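Local coordinates for protein rhodopsin (PDB 2Z73) that senses light for vision, using isomerization of its bound retinal to activate a G protein that signals through phospholipase C, at residues Ile123-Tyr134 / Pro212-Ile223. Residues are numbered along the deposited sequence; the frame is centred on the assembly and turned at random.
Sequences IMTMAMISIDRY and PILIIFFCYFNI. With BOG (octyl beta-D-glucopyranoside), chain C.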
loop_
_atom_site.group_PDB
_atom_site.type_symbol
_atom_site.label_atom_id
_atom_site.label_comp_id
_atom_site.label_asym_id
_atom_site.label_seq_id
_atom_site.Cartn_x
_atom_site.Cartn_y
_atom_site.Cartn_z
ATOM N N ILE A 123 3.772 -2.067 -1.497
ATOM C CA ILE A 123 4.920 -1.205 -1.799
ATOM C C ILE A 123 5.554 -1.570 -3.132
ATOM O O ILE A 123 5.945 -0.690 -3.899
ATOM C CB ILE A 123 6.034 -1.290 -0.745
ATOM C CG1 ILE A 123 5.753 -2.440 0.220
ATOM C CG2 ILE A 123 6.191 0.053 -0.051
ATOM C CD1 ILE A 123 6.905 -2.763 1.134
ATOM N N MET A 124 5.670 -2.863 -3.414
ATOM C CA MET A 124 6.276 -3.271 -4.678
ATOM C C MET A 124 5.386 -2.836 -5.846
ATOM O O MET A 124 5.882 -2.506 -6.932
ATOM C CB MET A 124 6.500 -4.781 -4.717
ATOM C CG MET A 124 7.388 -5.215 -5.859
ATOM S SD MET A 124 8.890 -4.207 -5.994
ATOM C CE MET A 124 9.973 -5.012 -4.849
ATOM N N THR A 125 4.072 -2.832 -5.624
ATOM C CA THR A 125 3.164 -2.405 -6.671
ATOM C C THR A 125 3.436 -0.924 -6.846
ATOM O O THR A 125 3.531 -0.435 -7.967
ATOM C CB THR A 125 1.678 -2.597 -6.294
ATOM O OG1 THR A 125 1.404 -3.985 -6.111
ATOM C CG2 THR A 125 0.776 -2.064 -7.396
ATOM N N MET A 126 3.560 -0.211 -5.729
ATOM C CA MET A 126 3.844 1.215 -5.793
ATOM C C MET A 126 5.160 1.404 -6.548
ATOM O O MET A 126 5.304 2.340 -7.334
ATOM C CB MET A 126 3.919 1.824 -4.388
ATOM C CG MET A 126 2.551 2.064 -3.757
ATOM S SD MET A 126 2.604 2.813 -2.103
ATOM C CE MET A 126 1.391 1.826 -1.211
ATOM N N ALA A 127 6.108 0.494 -6.332
ATOM C CA ALA A 127 7.386 0.575 -7.025
ATOM C C ALA A 127 7.129 0.548 -8.539
ATOM O O ALA A 127 7.651 1.388 -9.276
ATOM C CB ALA A 127 8.279 -0.592 -6.619
ATOM N N MET A 128 6.326 -0.414 -8.998
ATOM C CA MET A 128 6.003 -0.524 -10.416
ATOM C C MET A 128 5.324 0.754 -10.893
ATOM O O MET A 128 5.463 1.158 -12.055
ATOM C CB MET A 128 5.060 -1.697 -10.677
ATOM C CG MET A 128 5.602 -3.041 -10.269
ATOM S SD MET A 128 7.246 -3.310 -10.940
ATOM C CE MET A 128 8.076 -3.905 -9.481
ATOM N N ILE A 129 4.571 1.387 -9.999
ATOM C CA ILE A 129 3.884 2.610 -10.357
ATOM C C ILE A 129 4.889 3.742 -10.458
ATOM O O ILE A 129 4.762 4.620 -11.312
ATOM C CB ILE A 129 2.818 2.993 -9.323
ATOM C CG1 ILE A 129 1.737 1.914 -9.263
ATOM C CG2 ILE A 129 2.197 4.341 -9.700
ATOM C CD1 ILE A 129 0.676 2.153 -8.190
ATOM N N SER A 130 5.893 3.716 -9.589
ATOM C CA SER A 130 6.921 4.748 -9.583
ATOM C C SER A 130 7.766 4.638 -10.848
ATOM O O SER A 130 8.346 5.625 -11.308
ATOM C CB SER A 130 7.822 4.601 -8.357
ATOM O OG SER A 130 8.629 3.442 -8.462
ATOM N N ILE A 131 7.829 3.433 -11.405
ATOM C CA ILE A 131 8.597 3.195 -12.616
ATOM C C ILE A 131 7.859 3.774 -13.812
ATOM O O ILE A 131 8.454 4.415 -14.684
ATOM C CB ILE A 131 8.816 1.701 -12.831
ATOM C CG1 ILE A 131 9.661 1.142 -11.685
ATOM C CG2 ILE A 131 9.485 1.459 -14.154
ATOM C CD1 ILE A 131 9.935 -0.335 -11.792
ATOM N N ASP A 132 6.551 3.540 -13.852
ATOM C CA ASP A 132 5.727 4.060 -14.934
ATOM C C ASP A 132 5.843 5.574 -14.917
ATOM O O ASP A 132 5.988 6.200 -15.961
ATOM C CB ASP A 132 4.272 3.640 -14.745
ATOM C CG ASP A 132 3.334 4.382 -15.658
ATOM O OD1 ASP A 132 2.601 5.258 -15.172
ATOM O OD2 ASP A 132 3.338 4.089 -16.864
ATOM N N ARG A 133 5.778 6.151 -13.721
ATOM C CA ARG A 133 5.884 7.593 -13.568
ATOM C C ARG A 133 7.204 8.099 -14.157
ATOM O O ARG A 133 7.239 9.125 -14.836
ATOM C CB ARG A 133 5.780 7.980 -12.096
ATOM C CG ARG A 133 4.392 7.801 -11.487
ATOM C CD ARG A 133 3.322 8.594 -12.226
ATOM N NE ARG A 133 2.966 7.960 -13.497
ATOM C CZ ARG A 133 2.224 8.521 -14.450
ATOM N NH1 ARG A 133 1.735 9.748 -14.303
ATOM N NH2 ARG A 133 1.977 7.852 -15.561
ATOM N N TYR A 134 8.284 7.369 -13.900
ATOM C CA TYR A 134 9.590 7.741 -14.422
ATOM C C TYR A 134 9.648 7.676 -15.945
ATOM O O TYR A 134 10.348 8.468 -16.568
ATOM C CB TYR A 134 10.676 6.833 -13.844
ATOM C CG TYR A 134 11.976 6.875 -14.620
ATOM C CD1 TYR A 134 12.389 5.790 -15.395
ATOM C CD2 TYR A 134 12.789 8.005 -14.586
ATOM C CE1 TYR A 134 13.581 5.833 -16.112
ATOM C CE2 TYR A 134 13.975 8.059 -15.297
ATOM C CZ TYR A 134 14.366 6.971 -16.058
ATOM O OH TYR A 134 15.546 7.034 -16.768
ATOM N N PRO A 212 11.972 -2.308 -2.712
ATOM C CA PRO A 212 11.063 -1.433 -3.458
ATOM C C PRO A 212 11.259 0.040 -3.116
ATOM O O PRO A 212 10.974 0.925 -3.921
ATOM C CB PRO A 212 9.680 -1.955 -3.067
ATOM C CG PRO A 212 9.911 -2.549 -1.697
ATOM C CD PRO A 212 11.217 -3.267 -1.890
ATOM N N ILE A 213 11.754 0.302 -1.917
ATOM C CA ILE A 213 12.007 1.674 -1.517
ATOM C C ILE A 213 13.056 2.279 -2.446
ATOM O O ILE A 213 12.893 3.393 -2.942
ATOM C CB ILE A 213 12.505 1.750 -0.070
ATOM C CG1 ILE A 213 11.354 1.399 0.883
ATOM C CG2 ILE A 213 13.077 3.123 0.202
ATOM C CD1 ILE A 213 11.641 1.644 2.352
ATOM N N LEU A 214 14.131 1.536 -2.687
ATOM C CA LEU A 214 15.194 2.007 -3.565
ATOM C C LEU A 214 14.630 2.325 -4.943
ATOM O O LEU A 214 14.938 3.365 -5.532
ATOM C CB LEU A 214 16.296 0.955 -3.672
ATOM C CG LEU A 214 17.096 0.717 -2.387
ATOM C CD1 LEU A 214 18.021 -0.482 -2.564
ATOM C CD2 LEU A 214 17.897 1.966 -2.045
ATOM N N ILE A 215 13.803 1.425 -5.459
ATOM C CA ILE A 215 13.181 1.636 -6.760
ATOM C C ILE A 215 12.387 2.938 -6.690
ATOM O O ILE A 215 12.487 3.786 -7.572
ATOM C CB ILE A 215 12.235 0.477 -7.114
ATOM C CG1 ILE A 215 13.033 -0.815 -7.254
ATOM C CG2 ILE A 215 11.515 0.770 -8.406
ATOM C CD1 ILE A 215 12.180 -2.030 -7.558
ATOM N N ILE A 216 11.602 3.093 -5.631
ATOM C CA ILE A 216 10.811 4.303 -5.454
ATOM C C ILE A 216 11.703 5.545 -5.537
ATOM O O ILE A 216 11.595 6.319 -6.484
ATOM C CB ILE A 216 10.066 4.281 -4.094
ATOM C CG1 ILE A 216 8.939 3.248 -4.142
ATOM C CG2 ILE A 216 9.512 5.654 -3.776
ATOM C CD1 ILE A 216 8.413 2.847 -2.787
ATOM N N PHE A 217 12.589 5.721 -4.557
ATOM C CA PHE A 217 13.497 6.872 -4.522
ATOM C C PHE A 217 14.254 7.085 -5.831
ATOM O O PHE A 217 14.382 8.222 -6.302
ATOM C CB PHE A 217 14.500 6.738 -3.359
ATOM C CG PHE A 217 15.649 7.727 -3.421
ATOM C CD1 PHE A 217 16.803 7.436 -4.146
ATOM C CD2 PHE A 217 15.569 8.952 -2.765
ATOM C CE1 PHE A 217 17.861 8.344 -4.215
ATOM C CE2 PHE A 217 16.627 9.866 -2.831
ATOM C CZ PHE A 217 17.774 9.557 -3.559
ATOM N N PHE A 218 14.759 5.999 -6.408
ATOM C CA PHE A 218 15.500 6.070 -7.664
ATOM C C PHE A 218 14.633 6.609 -8.789
ATOM O O PHE A 218 15.136 7.227 -9.717
ATOM C CB PHE A 218 16.035 4.685 -8.044
ATOM C CG PHE A 218 16.650 4.620 -9.420
ATOM C CD1 PHE A 218 15.850 4.485 -10.550
ATOM C CD2 PHE A 218 18.030 4.695 -9.584
ATOM C CE1 PHE A 218 16.415 4.424 -11.819
ATOM C CE2 PHE A 218 18.604 4.636 -10.847
ATOM C CZ PHE A 218 17.797 4.500 -11.966
ATOM N N CYS A 219 13.330 6.363 -8.702
ATOM C CA CYS A 219 12.390 6.827 -9.719
ATOM C C CYS A 219 11.918 8.250 -9.454
ATOM O O CYS A 219 11.858 9.069 -10.368
ATOM C CB CYS A 219 11.177 5.896 -9.795
ATOM S SG CYS A 219 11.474 4.339 -10.666
ATOM N N TYR A 220 11.574 8.544 -8.209
ATOM C CA TYR A 220 11.108 9.878 -7.897
ATOM C C TYR A 220 12.250 10.865 -7.857
ATOM O O TYR A 220 12.128 11.974 -8.374
ATOM C CB TYR A 220 10.325 9.880 -6.583
ATOM C CG TYR A 220 9.009 9.154 -6.736
ATOM C CD1 TYR A 220 8.069 9.576 -7.675
ATOM C CD2 TYR A 220 8.736 8.002 -6.006
ATOM C CE1 TYR A 220 6.897 8.869 -7.888
ATOM C CE2 TYR A 220 7.565 7.284 -6.212
ATOM C CZ TYR A 220 6.650 7.722 -7.157
ATOM O OH TYR A 220 5.500 6.997 -7.388
ATOM N N PHE A 221 13.370 10.472 -7.263
ATOM C CA PHE A 221 14.503 11.383 -7.221
ATOM C C PHE A 221 14.944 11.637 -8.657
ATOM O O PHE A 221 15.559 12.662 -8.958
ATOM C CB PHE A 221 15.666 10.787 -6.431
ATOM C CG PHE A 221 16.837 11.717 -6.301
ATOM C CD1 PHE A 221 16.721 12.899 -5.574
ATOM C CD2 PHE A 221 18.051 11.428 -6.917
ATOM C CE1 PHE A 221 17.794 13.776 -5.462
ATOM C CE2 PHE A 221 19.130 12.298 -6.811
ATOM C CZ PHE A 221 19.002 13.476 -6.081
ATOM N N ASN A 222 14.607 10.693 -9.534
ATOM C CA ASN A 222 14.959 10.768 -10.949
ATOM C C ASN A 222 13.963 11.645 -11.697
ATOM O O ASN A 222 14.242 12.134 -12.787
ATOM C CB ASN A 222 14.968 9.366 -11.556
ATOM C CG ASN A 222 15.876 9.254 -12.760
ATOM O OD1 ASN A 222 15.770 10.029 -13.710
ATOM N ND2 ASN A 222 16.774 8.276 -12.728
ATOM N N ILE A 223 12.790 11.828 -11.108
ATOM C CA ILE A 223 11.753 12.654 -11.708
ATOM C C ILE A 223 11.998 14.091 -11.274
ATOM O O ILE A 223 11.641 15.039 -11.974
ATOM C CB ILE A 223 10.343 12.174 -11.258
ATOM C CG1 ILE A 223 10.009 10.858 -11.972
ATOM C CG2 ILE A 223 9.289 13.236 -11.542
ATOM C CD1 ILE A 223 8.697 10.231 -11.543
HETATM C C1 BOG C . -2.955 8.058 -17.842
HETATM O O1 BOG C . -2.057 7.929 -16.825
HETATM C C2 BOG C . -3.499 9.435 -17.561
HETATM O O2 BOG C . -4.160 9.545 -16.242
HETATM C C3 BOG C . -4.447 9.590 -18.661
HETATM O O3 BOG C . -4.941 10.859 -18.424
HETATM C C4 BOG C . -3.695 9.451 -20.048
HETATM O O4 BOG C . -4.591 9.601 -21.104
HETATM C C5 BOG C . -3.171 8.095 -20.266
HETATM O O5 BOG C . -2.261 7.959 -19.181
HETATM C C6 BOG C . -2.403 7.954 -21.648
HETATM O O6 BOG C . -1.904 6.520 -21.804
HETATM C "C1'" BOG C . -2.276 6.591 -16.475
HETATM C "C2'" BOG C . -1.115 6.330 -15.654
HETATM C "C3'" BOG C . -1.737 5.869 -14.381
HETATM C "C4'" BOG C . -0.847 6.441 -13.432
HETATM C "C5'" BOG C . -1.188 5.749 -12.165
HETATM C "C6'" BOG C . -0.827 6.742 -11.203
HETATM C "C7'" BOG C . -1.235 6.087 -9.947
HETATM C "C8'" BOG C . -1.499 7.218 -9.116
#
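S130 of helix 123-134 is a small knob set into a hole made by I215, I216, C219 and Y220 of helix 212-223, and it illustrates how small side chains let two membrane helices come close. The segment axes approach to 8.5 Å and run nearly parallel, 21° apart. C219 turns its CB to S130 O at 3.2 Å, while the Y220 ring comes obliquely against S130 CB, with CE2 at 3.4 Å. The packing is reciprocal: I215 fits among M124, A127, S130 and I131, its CG2 lying 3.8 Å from I131 CG1. At the end nearer the retinal M124 lies across P212; its CG stands anti to the backbone N (chi1 -167°) before the chain bends and brings CE to P212 CB at 3.6 Å. At the cytoplasmic end I223 stays buried, but one edge lies partly at the surface, where N222 OD1 meets the rim of the Y134 ring, 3.1 Å from CE2, a distance made doubtful by crowding around N222 in the model. R133 gives CB to I223 CD1, but its bent chain carries the guanidinium off the interface into a salt bridge from NH2 to D132 OD1 (2.7 Å), with E256 as second partner and the octyl glucoside tail over one face. A leucine in its place would probably leave D132 and E256 without their shared positive mate. D132, R133 and Y134 form the DRY motif of rhodopsin-family receptors, here beside the packed interface of transmembrane helices 3 and 5.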